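Small ribosomal subunit protein bS6 (Thermotoga maritima, PDB 1VMB) probably binds 16S ribosomal RNA together with protein bS18, as a structural component of the small ribosomal subunit. Local coordinates at residues Val31-Glu34 against Glu35-Asn38; Asn38-Glu41 against Arg42-Ile46; Leu93-Phe96 against Tyr97-Thr100; Phe109-Phe112 against Asp113-Lys116. All coordinates share one frame; numbering follows the deposited sequence.

Contact 1: residues Val31-Glu34 against Glu35-Asn38; sequences VPEE and EREN
R36 folds back over the turn that starts its own helix and closes on V31. From CB, which rests against E33 O, the chain passes to CG, packed 3.7 Å from V31 CG1, and then to CD, which skirts the carbonyl oxygen of V31. A bend at chi3 (-53°) turns the guanidinium back toward the residues before the helix. There R36 NH1 donates to V31 O at 2.6 Å, almost in line with the C=O bond (171°), the oxygen lying 20° out of the guanidinium plane. R36 NE makes a salt bridge with D77, while NH2 lies 3.6 Å from E33 CG, which covers one guanidinium face. A water bound in the plane of the group links R36 NH2 to E33 OE1. With an alanine here, V31 O and D77 would probably be left without this partner, and E33 without its water link. One turn apart, E33 OE2 and E37 OE2 are 4.1 Å from each other, two like charges, with E37 also salt-bridged to R60. P32 lays its ring carbons against the E35 carboxylate, CD 3.6 Å from OE1. P32 is the N-cap residue, its carbonyl accepting R36 N, in the first turn of helix 33-51.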
loop_
_atom_site.group_PDB
_atom_site.type_symbol
_atom_site.label_atom_id
_atom_site.label_comp_id
_atom_site.label_asym_id
_atom_site.label_seq_id
_atom_site.Cartn_x
_atom_site.Cartn_y
_atom_site.Cartn_z
ATOM N N VAL A 31 5.156 11.365 -12.634
ATOM C CA VAL A 31 3.785 10.959 -12.987
ATOM C C VAL A 31 2.855 12.096 -12.561
ATOM O O VAL A 31 2.871 12.489 -11.405
ATOM C CB VAL A 31 3.418 9.651 -12.262
ATOM C CG1 VAL A 31 2.015 9.204 -12.583
ATOM C CG2 VAL A 31 4.327 8.541 -12.653
ATOM N N PRO A 32 2.077 12.646 -13.493
ATOM C CA PRO A 32 1.139 13.708 -13.211
ATOM C C PRO A 32 0.230 13.382 -12.048
ATOM O O PRO A 32 -0.169 12.219 -11.856
ATOM C CB PRO A 32 0.323 13.759 -14.481
ATOM C CG PRO A 32 1.288 13.294 -15.498
ATOM C CD PRO A 32 1.992 12.202 -14.896
ATOM N N GLU A 33 -0.122 14.402 -11.281
ATOM C CA GLU A 33 -0.807 14.101 -10.015
ATOM C C GLU A 33 -2.150 13.375 -10.194
ATOM O O GLU A 33 -2.483 12.464 -9.402
ATOM C CB GLU A 33 -0.984 15.350 -9.181
ATOM C CG GLU A 33 -1.437 15.019 -7.774
ATOM C CD GLU A 33 -1.486 16.246 -6.882
ATOM O OE1 GLU A 33 -0.935 17.312 -7.226
ATOM O OE2 GLU A 33 -2.087 16.118 -5.801
ATOM N N GLU A 34 -2.897 13.716 -11.231
ATOM C CA GLU A 34 -4.153 12.996 -11.479
ATOM C C GLU A 34 -3.893 11.515 -11.815
ATOM O O GLU A 34 -4.629 10.662 -11.344
ATOM C CB GLU A 34 -5.029 13.680 -12.528
ATOM C CG GLU A 34 -5.709 15.018 -12.113
ATOM C CD GLU A 34 -6.734 14.918 -10.961
ATOM O OE1 GLU A 34 -7.046 13.810 -10.488
ATOM O OE2 GLU A 34 -7.245 15.998 -10.513
ATOM N N GLU A 35 -2.811 11.209 -12.542
ATOM C CA GLU A 35 -2.463 9.838 -12.811
ATOM C C GLU A 35 -2.023 9.139 -11.510
ATOM O O GLU A 35 -2.320 7.938 -11.240
ATOM C CB GLU A 35 -1.388 9.786 -13.898
ATOM C CG GLU A 35 -1.910 10.165 -15.250
ATOM C CD GLU A 35 -0.859 10.200 -16.324
ATOM O OE1 GLU A 35 0.108 9.415 -16.231
ATOM O OE2 GLU A 35 -1.022 11.048 -17.253
ATOM N N ARG A 36 -1.307 9.877 -10.650
ATOM C CA ARG A 36 -0.986 9.361 -9.325
ATOM C C ARG A 36 -2.239 8.976 -8.589
ATOM O O ARG A 36 -2.261 7.897 -7.997
ATOM C CB ARG A 36 -0.138 10.345 -8.481
ATOM C CG ARG A 36 1.232 10.575 -9.203
ATOM C CD ARG A 36 2.388 11.013 -8.330
ATOM N NE ARG A 36 2.094 12.176 -7.532
ATOM C CZ ARG A 36 2.368 13.425 -7.889
ATOM N NH1 ARG A 36 2.904 13.724 -9.080
ATOM N NH2 ARG A 36 2.052 14.419 -7.063
ATOM N N GLU A 37 -3.241 9.840 -8.584
ATOM C CA GLU A 37 -4.464 9.526 -7.863
ATOM C C GLU A 37 -5.183 8.287 -8.448
ATOM O O GLU A 37 -5.635 7.392 -7.710
ATOM C CB GLU A 37 -5.394 10.736 -7.818
ATOM C CG GLU A 37 -4.852 11.912 -7.001
ATOM C CD GLU A 37 -4.432 11.575 -5.574
ATOM O OE1 GLU A 37 -4.878 10.553 -4.982
ATOM O OE2 GLU A 37 -3.640 12.365 -5.010
ATOM N N ASN A 38 -5.173 8.187 -9.755
ATOM C CA ASN A 38 -5.712 6.978 -10.411
ATOM C C ASN A 38 -4.971 5.713 -9.997
ATOM O O ASN A 38 -5.620 4.684 -9.827
ATOM C CB ASN A 38 -5.647 7.078 -11.931
ATOM C CG ASN A 38 -6.514 8.143 -12.498
ATOM O OD1 ASN A 38 -7.311 8.790 -11.786
ATOM N ND2 ASN A 38 -6.344 8.405 -13.816
HETATM O O HOH W 1 2.085 17.171 -7.412
HETATM O O HOH W 2 -7.890 11.471 -11.469
#

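Contact 2: residues Asn38-Glu41 against Arg42-Ile46; sequences NLVE and RVKKI
N38 through K45 is unbroken alpha-helix, each carbonyl of 38-41 accepting the amide four residues on: R42 N to N38 O, V43 N to L39 O, K44 N to V40 O and K45 N to E41 O. The straightest of these, K44 N to V40 O, has an N-H...O angle of 167°. On the surface, E41 and K44 run side by side in the same direction. The glutamate bends at chi2 (-56°) and the lysine at chi3, bringing K44 NZ 3.0 Å from E41 OE2 on its syn side, 17° out of the carboxylate plane; a weaker bond of 3.2 Å joins K44 NZ to E41 OE1. This is an i to i+3 salt bridge along an amphipathic helix, whose other side, L39, V40 and V43, packs on the four-stranded antiparallel sheet of the ferredoxin-like (alpha+beta) fold, V40 and V43 against F25 and V43 also against helix 91-98. R42 instead sends an extended chain back along the helix, so that R42 NH1 comes 3.7 Å from N38 CB and 3.9 Å from L39 CG. A water in the plane of its guanidinium accepts from R42 NH2 at 3.0 Å and from N38 ND2, bridging the two exposed side chains.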
loop_
_atom_site.group_PDB
_atom_site.type_symbol
_atom_site.label_atom_id
_atom_site.label_comp_id
_atom_site.label_asym_id
_atom_site.label_seq_id
_atom_site.Cartn_x
_atom_site.Cartn_y
_atom_site.Cartn_z
ATOM N N ASN A 38 -5.173 8.187 -9.755
ATOM C CA ASN A 38 -5.712 6.978 -10.411
ATOM C C ASN A 38 -4.971 5.713 -9.997
ATOM O O ASN A 38 -5.620 4.684 -9.827
ATOM C CB ASN A 38 -5.647 7.078 -11.931
ATOM C CG ASN A 38 -6.514 8.143 -12.498
ATOM O OD1 ASN A 38 -7.311 8.790 -11.786
ATOM N ND2 ASN A 38 -6.344 8.405 -13.816
ATOM N N LEU A 39 -3.642 5.768 -9.865
ATOM C CA LEU A 39 -2.853 4.584 -9.443
ATOM C C LEU A 39 -3.273 4.179 -8.050
ATOM O O LEU A 39 -3.425 2.983 -7.714
ATOM C CB LEU A 39 -1.347 4.856 -9.484
ATOM C CG LEU A 39 -0.685 4.594 -10.858
ATOM C CD1 LEU A 39 0.663 5.319 -10.913
ATOM C CD2 LEU A 39 -0.536 3.047 -11.087
ATOM N N VAL A 40 -3.458 5.167 -7.185
ATOM C CA VAL A 40 -3.986 4.865 -5.842
ATOM C C VAL A 40 -5.308 4.087 -5.911
ATOM O O VAL A 40 -5.477 3.075 -5.189
ATOM C CB VAL A 40 -4.113 6.126 -4.994
ATOM C CG1 VAL A 40 -4.780 5.754 -3.627
ATOM C CG2 VAL A 40 -2.714 6.727 -4.745
ATOM N N GLU A 41 -6.204 4.548 -6.755
ATOM C CA GLU A 41 -7.520 3.913 -6.941
ATOM C C GLU A 41 -7.341 2.491 -7.478
ATOM O O GLU A 41 -8.078 1.578 -7.052
ATOM C CB GLU A 41 -8.384 4.791 -7.787
ATOM C CG GLU A 41 -8.765 6.133 -7.152
ATOM C CD GLU A 41 -9.465 5.978 -5.801
ATOM O OE1 GLU A 41 -10.332 5.086 -5.652
ATOM O OE2 GLU A 41 -9.119 6.738 -4.857
ATOM N N ARG A 42 -6.342 2.270 -8.337
ATOM C CA ARG A 42 -6.120 0.938 -8.880
ATOM C C ARG A 42 -5.639 0.010 -7.776
ATOM O O ARG A 42 -6.112 -1.126 -7.668
ATOM C CB ARG A 42 -5.107 0.954 -10.004
ATOM C CG ARG A 42 -5.627 1.646 -11.211
ATOM C CD ARG A 42 -4.618 1.529 -12.342
ATOM N NE ARG A 42 -5.068 2.166 -13.578
ATOM C CZ ARG A 42 -4.656 3.377 -13.908
ATOM N NH1 ARG A 42 -3.814 4.055 -13.087
ATOM N NH2 ARG A 42 -5.046 3.932 -15.020
ATOM N N VAL A 43 -4.728 0.505 -6.933
ATOM C CA VAL A 43 -4.279 -0.324 -5.800
ATOM C C VAL A 43 -5.446 -0.702 -4.901
ATOM O O VAL A 43 -5.550 -1.872 -4.495
ATOM C CB VAL A 43 -3.072 0.327 -5.036
ATOM C CG1 VAL A 43 -2.736 -0.467 -3.824
ATOM C CG2 VAL A 43 -1.814 0.452 -5.925
ATOM N N LYS A 44 -6.299 0.251 -4.553
ATOM C CA LYS A 44 -7.472 -0.037 -3.725
ATOM C C LYS A 44 -8.278 -1.144 -4.355
ATOM O O LYS A 44 -8.706 -2.041 -3.668
ATOM C CB LYS A 44 -8.356 1.184 -3.531
ATOM C CG LYS A 44 -7.690 2.191 -2.618
ATOM C CD LYS A 44 -8.200 3.607 -2.838
ATOM C CE LYS A 44 -9.626 3.730 -2.496
ATOM N NZ LYS A 44 -10.198 5.163 -2.479
ATOM N N LYS A 45 -8.556 -1.035 -5.657
ATOM C CA LYS A 45 -9.359 -2.041 -6.339
ATOM C C LYS A 45 -8.690 -3.420 -6.385
ATOM O O LYS A 45 -9.358 -4.487 -6.253
ATOM C CB LYS A 45 -9.689 -1.566 -7.754
ATOM C CG LYS A 45 -10.847 -0.536 -7.807
ATOM C CD LYS A 45 -12.134 -1.139 -7.345
ATOM C CE LYS A 45 -13.257 -0.224 -7.538
ATOM N NZ LYS A 45 -14.578 -0.887 -7.313
ATOM N N ILE A 46 -7.375 -3.445 -6.530
ATOM C CA ILE A 46 -6.645 -4.723 -6.450
ATOM C C ILE A 46 -6.833 -5.392 -5.061
ATOM O O ILE A 46 -7.109 -6.604 -4.971
ATOM C CB ILE A 46 -5.155 -4.551 -6.745
ATOM C CG1 ILE A 46 -4.958 -4.145 -8.214
ATOM C CG2 ILE A 46 -4.394 -5.805 -6.412
ATOM C CD1 ILE A 46 -5.238 -5.199 -9.167
HETATM O O HOH W 3 -4.390 6.867 -15.353
#

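Contact 3: residues Leu93-Phe96 against Tyr97-Thr100; sequences LENF and YRVT
The F96 ring carries the hydroxyl of T100 over the centre of one face, with T100 OG1 3.6 Å above the plane. That hydroxyl donates to F96 O at 2.8 Å, and V99 N reaches the same oxygen from the opposite face of the carbonyl plane, so two donors grip one acceptor. The R98 guanidinium is met at its edge in a salt bridge: E94 OE2 lies in its plane, taking R98 NE at 2.9 Å on its anti lone pair and R98 NH2 at 3.1 Å. The two flat groups stand nearly perpendicular, 82° apart, and one carboxylate oxygen serves both nitrogens. A bend at chi2 (74°) turns the E94 carboxylate toward R98, while E94 OE1 accepts from W106. F96-T100 and E94-R98 are i to i+4 pairs at the C-terminal end of helix 91-98, T100 lying just past it; the helix lies against strand 103-110 and beside helix 33-51 on one side of the sheet. A glutamine in place of E94 would probably lose the charge that balances R98, leaving the guanidinium freer to turn. Y97 meets L93 across the turn, with CE2 3.6 Å from L93 CG and CZ 3.6 Å from L93 CD1. Its ring stacks with W106 and its hydroxyl is hydrogen-bonded to S23, which fixes both the plane and the end of the tyrosine. Y97 N donates to L93 O, nearly straight at 172°.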
loop_
_atom_site.group_PDB
_atom_site.type_symbol
_atom_site.label_atom_id
_atom_site.label_comp_id
_atom_site.label_asym_id
_atom_site.label_seq_id
_atom_site.Cartn_x
_atom_site.Cartn_y
_atom_site.Cartn_z
ATOM N N LEU A 93 -1.612 -8.468 -4.802
ATOM C CA LEU A 93 -1.114 -7.112 -4.638
ATOM C C LEU A 93 0.333 -7.014 -5.042
ATOM O O LEU A 93 0.716 -6.136 -5.818
ATOM C CB LEU A 93 -1.322 -6.677 -3.210
ATOM C CG LEU A 93 -0.778 -5.304 -2.816
ATOM C CD1 LEU A 93 -1.467 -4.196 -3.568
ATOM C CD2 LEU A 93 -0.940 -5.074 -1.318
ATOM N N GLU A 94 1.136 -7.956 -4.594
ATOM C CA GLU A 94 2.525 -7.974 -4.979
ATOM C C GLU A 94 2.718 -8.001 -6.467
ATOM O O GLU A 94 3.543 -7.254 -7.037
ATOM C CB GLU A 94 3.161 -9.187 -4.328
ATOM C CG GLU A 94 4.594 -9.409 -4.731
ATOM C CD GLU A 94 5.579 -8.440 -4.117
ATOM O OE1 GLU A 94 5.221 -7.727 -3.152
ATOM O OE2 GLU A 94 6.738 -8.443 -4.621
ATOM N N ASN A 95 1.936 -8.842 -7.133
ATOM C CA ASN A 95 2.011 -8.961 -8.603
ATOM C C ASN A 95 1.571 -7.705 -9.335
ATOM O O ASN A 95 2.159 -7.356 -10.369
ATOM C CB ASN A 95 1.252 -10.183 -9.076
ATOM C CG ASN A 95 1.981 -11.465 -8.735
ATOM O OD1 ASN A 95 3.130 -11.444 -8.282
ATOM N ND2 ASN A 95 1.326 -12.578 -8.945
ATOM N N PHE A 96 0.570 -6.985 -8.840
ATOM C CA PHE A 96 0.232 -5.649 -9.405
ATOM C C PHE A 96 1.445 -4.720 -9.325
ATOM O O PHE A 96 1.843 -4.079 -10.293
ATOM C CB PHE A 96 -0.963 -4.993 -8.674
ATOM C CG PHE A 96 -1.249 -3.613 -9.176
ATOM C CD1 PHE A 96 -1.880 -3.479 -10.343
ATOM C CD2 PHE A 96 -0.842 -2.487 -8.458
ATOM C CE1 PHE A 96 -2.134 -2.205 -10.855
ATOM C CE2 PHE A 96 -1.057 -1.197 -8.995
ATOM C CZ PHE A 96 -1.709 -1.111 -10.188
ATOM N N TYR A 97 2.036 -4.635 -8.148
ATOM C CA TYR A 97 3.221 -3.762 -8.007
ATOM C C TYR A 97 4.354 -4.154 -8.965
ATOM O O TYR A 97 4.966 -3.280 -9.618
ATOM C CB TYR A 97 3.738 -3.819 -6.561
ATOM C CG TYR A 97 2.887 -3.200 -5.480
ATOM C CD1 TYR A 97 2.274 -1.960 -5.635
ATOM C CD2 TYR A 97 2.793 -3.804 -4.226
ATOM C CE1 TYR A 97 1.522 -1.356 -4.631
ATOM C CE2 TYR A 97 2.054 -3.180 -3.190
ATOM C CZ TYR A 97 1.415 -1.987 -3.403
ATOM O OH TYR A 97 0.753 -1.396 -2.389
ATOM N N ARG A 98 4.624 -5.464 -9.096
ATOM C CA ARG A 98 5.678 -5.954 -9.947
ATOM C C ARG A 98 5.563 -5.496 -11.406
ATOM O O ARG A 98 6.574 -5.400 -12.104
ATOM C CB ARG A 98 5.739 -7.456 -9.877
ATOM C CG ARG A 98 6.292 -7.930 -8.606
ATOM C CD ARG A 98 6.418 -9.427 -8.520
ATOM N NE ARG A 98 6.860 -9.793 -7.184
ATOM C CZ ARG A 98 7.460 -10.930 -6.874
ATOM N NH1 ARG A 98 7.806 -11.833 -7.795
ATOM N NH2 ARG A 98 7.763 -11.176 -5.605
ATOM N N VAL A 99 4.345 -5.213 -11.868
ATOM C CA VAL A 99 4.118 -4.852 -13.296
ATOM C C VAL A 99 3.902 -3.378 -13.559
ATOM O O VAL A 99 3.662 -3.005 -14.689
ATOM C CB VAL A 99 2.965 -5.686 -13.920
ATOM C CG1 VAL A 99 3.272 -7.203 -13.790
ATOM C CG2 VAL A 99 1.566 -5.348 -13.253
ATOM N N THR A 100 4.019 -2.565 -12.497
ATOM C CA THR A 100 3.700 -1.163 -12.517
ATOM C C THR A 100 4.901 -0.298 -12.233
ATOM O O THR A 100 5.133 0.023 -11.082
ATOM C CB THR A 100 2.624 -0.935 -11.435
ATOM O OG1 THR A 100 1.472 -1.733 -11.748
ATOM C CG2 THR A 100 2.107 0.526 -11.468
#

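Contact 4: residues Phe109-Phe112 against Asp113-Lys116; sequences FRRF and DLEK. With EDO (1,2-ethanediol), chain C.
R110 and E115 cross at about a right angle where strand 103-110 passes into helix 112-122, a strand-to-helix junction with R111 at the N-cap. Their flat ends are 28° from coplanar and joined in a side-on salt bridge: R110 NE donates to E115 OE2 at 2.8 Å and R110 NH2 to E115 OE1 at 3.0 Å. The arginine chain is extended, CG anti to the backbone N (chi1 -171°), which carries the guanidinium alongside the first turn of the helix. E115 OE2 also accepts from the backbone N of I20, tying the buried carboxylate to strand 19-27. R111 makes a second such salt bridge, flatter still, its guanidinium and the D113 carboxylate being 10° apart. R111 NE and NH2 each lie 2.8 Å from one oxygen of D113, OD1 and OD2 respectively, both on syn lone pairs. Bends at chi2 and chi3 curl R111 back to that carboxylate, and its NH1 has a salt bridge to E22. L114 lies across one face of this guanidinium, CD1 over its centre 3.7 Å above the plane. R110 is covered likewise by F112, whose CE1 lies 3.3 Å above the centre of its guanidinium. An ethanediol, probably from the crystallisation liquor, donates from its O1 to D113 OD1 at 3.0 Å.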
loop_
_atom_site.group_PDB
_atom_site.type_symbol
_atom_site.label_atom_id
_atom_site.label_comp_id
_atom_site.label_asym_id
_atom_site.label_seq_id
_atom_site.Cartn_x
_atom_site.Cartn_y
_atom_site.Cartn_z
ATOM N N PHE A 109 3.440 -5.356 4.911
ATOM C CA PHE A 109 3.711 -5.995 6.197
ATOM C C PHE A 109 2.455 -6.384 6.925
ATOM O O PHE A 109 1.521 -5.558 7.076
ATOM C CB PHE A 109 4.499 -5.076 7.155
ATOM C CG PHE A 109 5.815 -4.564 6.605
ATOM C CD1 PHE A 109 6.947 -5.378 6.636
ATOM C CD2 PHE A 109 5.950 -3.274 6.161
ATOM C CE1 PHE A 109 8.186 -4.883 6.166
ATOM C CE2 PHE A 109 7.185 -2.780 5.702
ATOM C CZ PHE A 109 8.263 -3.618 5.672
ATOM N N ARG A 110 2.497 -7.566 7.510
ATOM C CA ARG A 110 1.458 -7.929 8.477
ATOM C C ARG A 110 1.657 -7.193 9.808
ATOM O O ARG A 110 2.757 -7.167 10.384
ATOM C CB ARG A 110 1.390 -9.415 8.722
ATOM C CG ARG A 110 0.183 -9.814 9.559
ATOM C CD ARG A 110 -0.027 -11.299 9.516
ATOM N NE ARG A 110 -0.881 -11.763 10.594
ATOM C CZ ARG A 110 -0.940 -13.021 10.970
ATOM N NH1 ARG A 110 -0.202 -13.949 10.380
ATOM N NH2 ARG A 110 -1.709 -13.372 12.005
ATOM N N ARG A 111 0.592 -6.547 10.251
ATOM C CA ARG A 111 0.644 -5.730 11.449
ATOM C C ARG A 111 0.186 -6.526 12.662
ATOM O O ARG A 111 -0.918 -6.331 13.192
ATOM C CB ARG A 111 -0.189 -4.472 11.263
ATOM C CG ARG A 111 0.452 -3.467 10.253
ATOM C CD ARG A 111 1.744 -2.808 10.780
ATOM N NE ARG A 111 1.505 -2.090 12.027
ATOM C CZ ARG A 111 1.206 -0.786 12.143
ATOM N NH1 ARG A 111 1.217 0.040 11.099
ATOM N NH2 ARG A 111 0.984 -0.282 13.344
ATOM N N PHE A 112 1.060 -7.418 13.134
ATOM C CA PHE A 112 0.790 -8.186 14.329
ATOM C C PHE A 112 0.447 -7.295 15.527
ATOM O O PHE A 112 -0.315 -7.682 16.384
ATOM C CB PHE A 112 1.962 -9.119 14.678
ATOM C CG PHE A 112 2.235 -10.184 13.640
ATOM C CD1 PHE A 112 1.576 -11.420 13.696
ATOM C CD2 PHE A 112 3.172 -9.961 12.635
ATOM C CE1 PHE A 112 1.811 -12.377 12.712
ATOM C CE2 PHE A 112 3.446 -10.927 11.667
ATOM C CZ PHE A 112 2.751 -12.142 11.707
ATOM N N ASP A 113 1.095 -6.134 15.632
ATOM C CA ASP A 113 0.839 -5.227 16.736
ATOM C C ASP A 113 -0.632 -4.762 16.764
ATOM O O ASP A 113 -1.237 -4.658 17.813
ATOM C CB ASP A 113 1.807 -4.030 16.634
ATOM C CG ASP A 113 1.592 -3.187 15.413
ATOM O OD1 ASP A 113 1.649 -3.682 14.268
ATOM O OD2 ASP A 113 1.261 -1.975 15.531
ATOM N N LEU A 114 -1.172 -4.479 15.576
ATOM C CA LEU A 114 -2.586 -4.062 15.457
ATOM C C LEU A 114 -3.559 -5.207 15.759
ATOM O O LEU A 114 -4.608 -5.004 16.357
ATOM C CB LEU A 114 -2.845 -3.425 14.086
ATOM C CG LEU A 114 -2.074 -2.160 13.847
ATOM C CD1 LEU A 114 -2.438 -1.606 12.493
ATOM C CD2 LEU A 114 -2.266 -1.158 14.892
ATOM N N GLU A 115 -3.229 -6.414 15.326
ATOM C CA GLU A 115 -4.041 -7.594 15.701
ATOM C C GLU A 115 -4.069 -7.783 17.202
ATOM O O GLU A 115 -5.132 -7.964 17.800
ATOM C CB GLU A 115 -3.573 -8.855 14.938
ATOM C CG GLU A 115 -3.615 -8.730 13.423
ATOM C CD GLU A 115 -3.030 -9.945 12.718
ATOM O OE1 GLU A 115 -2.822 -10.969 13.391
ATOM O OE2 GLU A 115 -2.772 -9.893 11.511
ATOM N N LYS A 116 -2.917 -7.649 17.856
ATOM C CA LYS A 116 -2.837 -7.780 19.301
ATOM C C LYS A 116 -3.684 -6.726 19.994
ATOM O O LYS A 116 -4.450 -7.031 20.938
ATOM C CB LYS A 116 -1.385 -7.659 19.765
ATOM C CG LYS A 116 -1.201 -7.904 21.243
ATOM C CD LYS A 116 0.253 -8.092 21.626
ATOM C CE LYS A 116 1.081 -6.939 21.122
ATOM N NZ LYS A 116 2.396 -6.865 21.812
HETATM C C1 EDO C . 5.240 -4.371 13.105
HETATM O O1 EDO C . 4.249 -3.384 12.869
HETATM C C2 EDO C . 4.750 -5.776 12.698
HETATM O O2 EDO C . 3.757 -6.292 13.614
#

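In the fold
The four contacts follow the chain in order; all are local, on or at the ends of helices, contact 4 starting from a strand. Contacts 1 and 2 share N38 and run successively along helix 33-51, their centres about 11 Å apart. Contact 3, on helix 91-98, has its centre about 11 Å from that of contact 2 and touches it: V43 CG2 packs 3.6 Å from F96 CE2, L39 meets T100, and I46 meets F96. Contacts 1 to 3 thus belong to the two-helix layer of the ferredoxin-like fold, on its four-stranded antiparallel sheet. Contact 4, its centre about 30 Å from that of contact 1, lies across the chain's centre, where C-terminal helix 112-122 leaves edge strand 103-110.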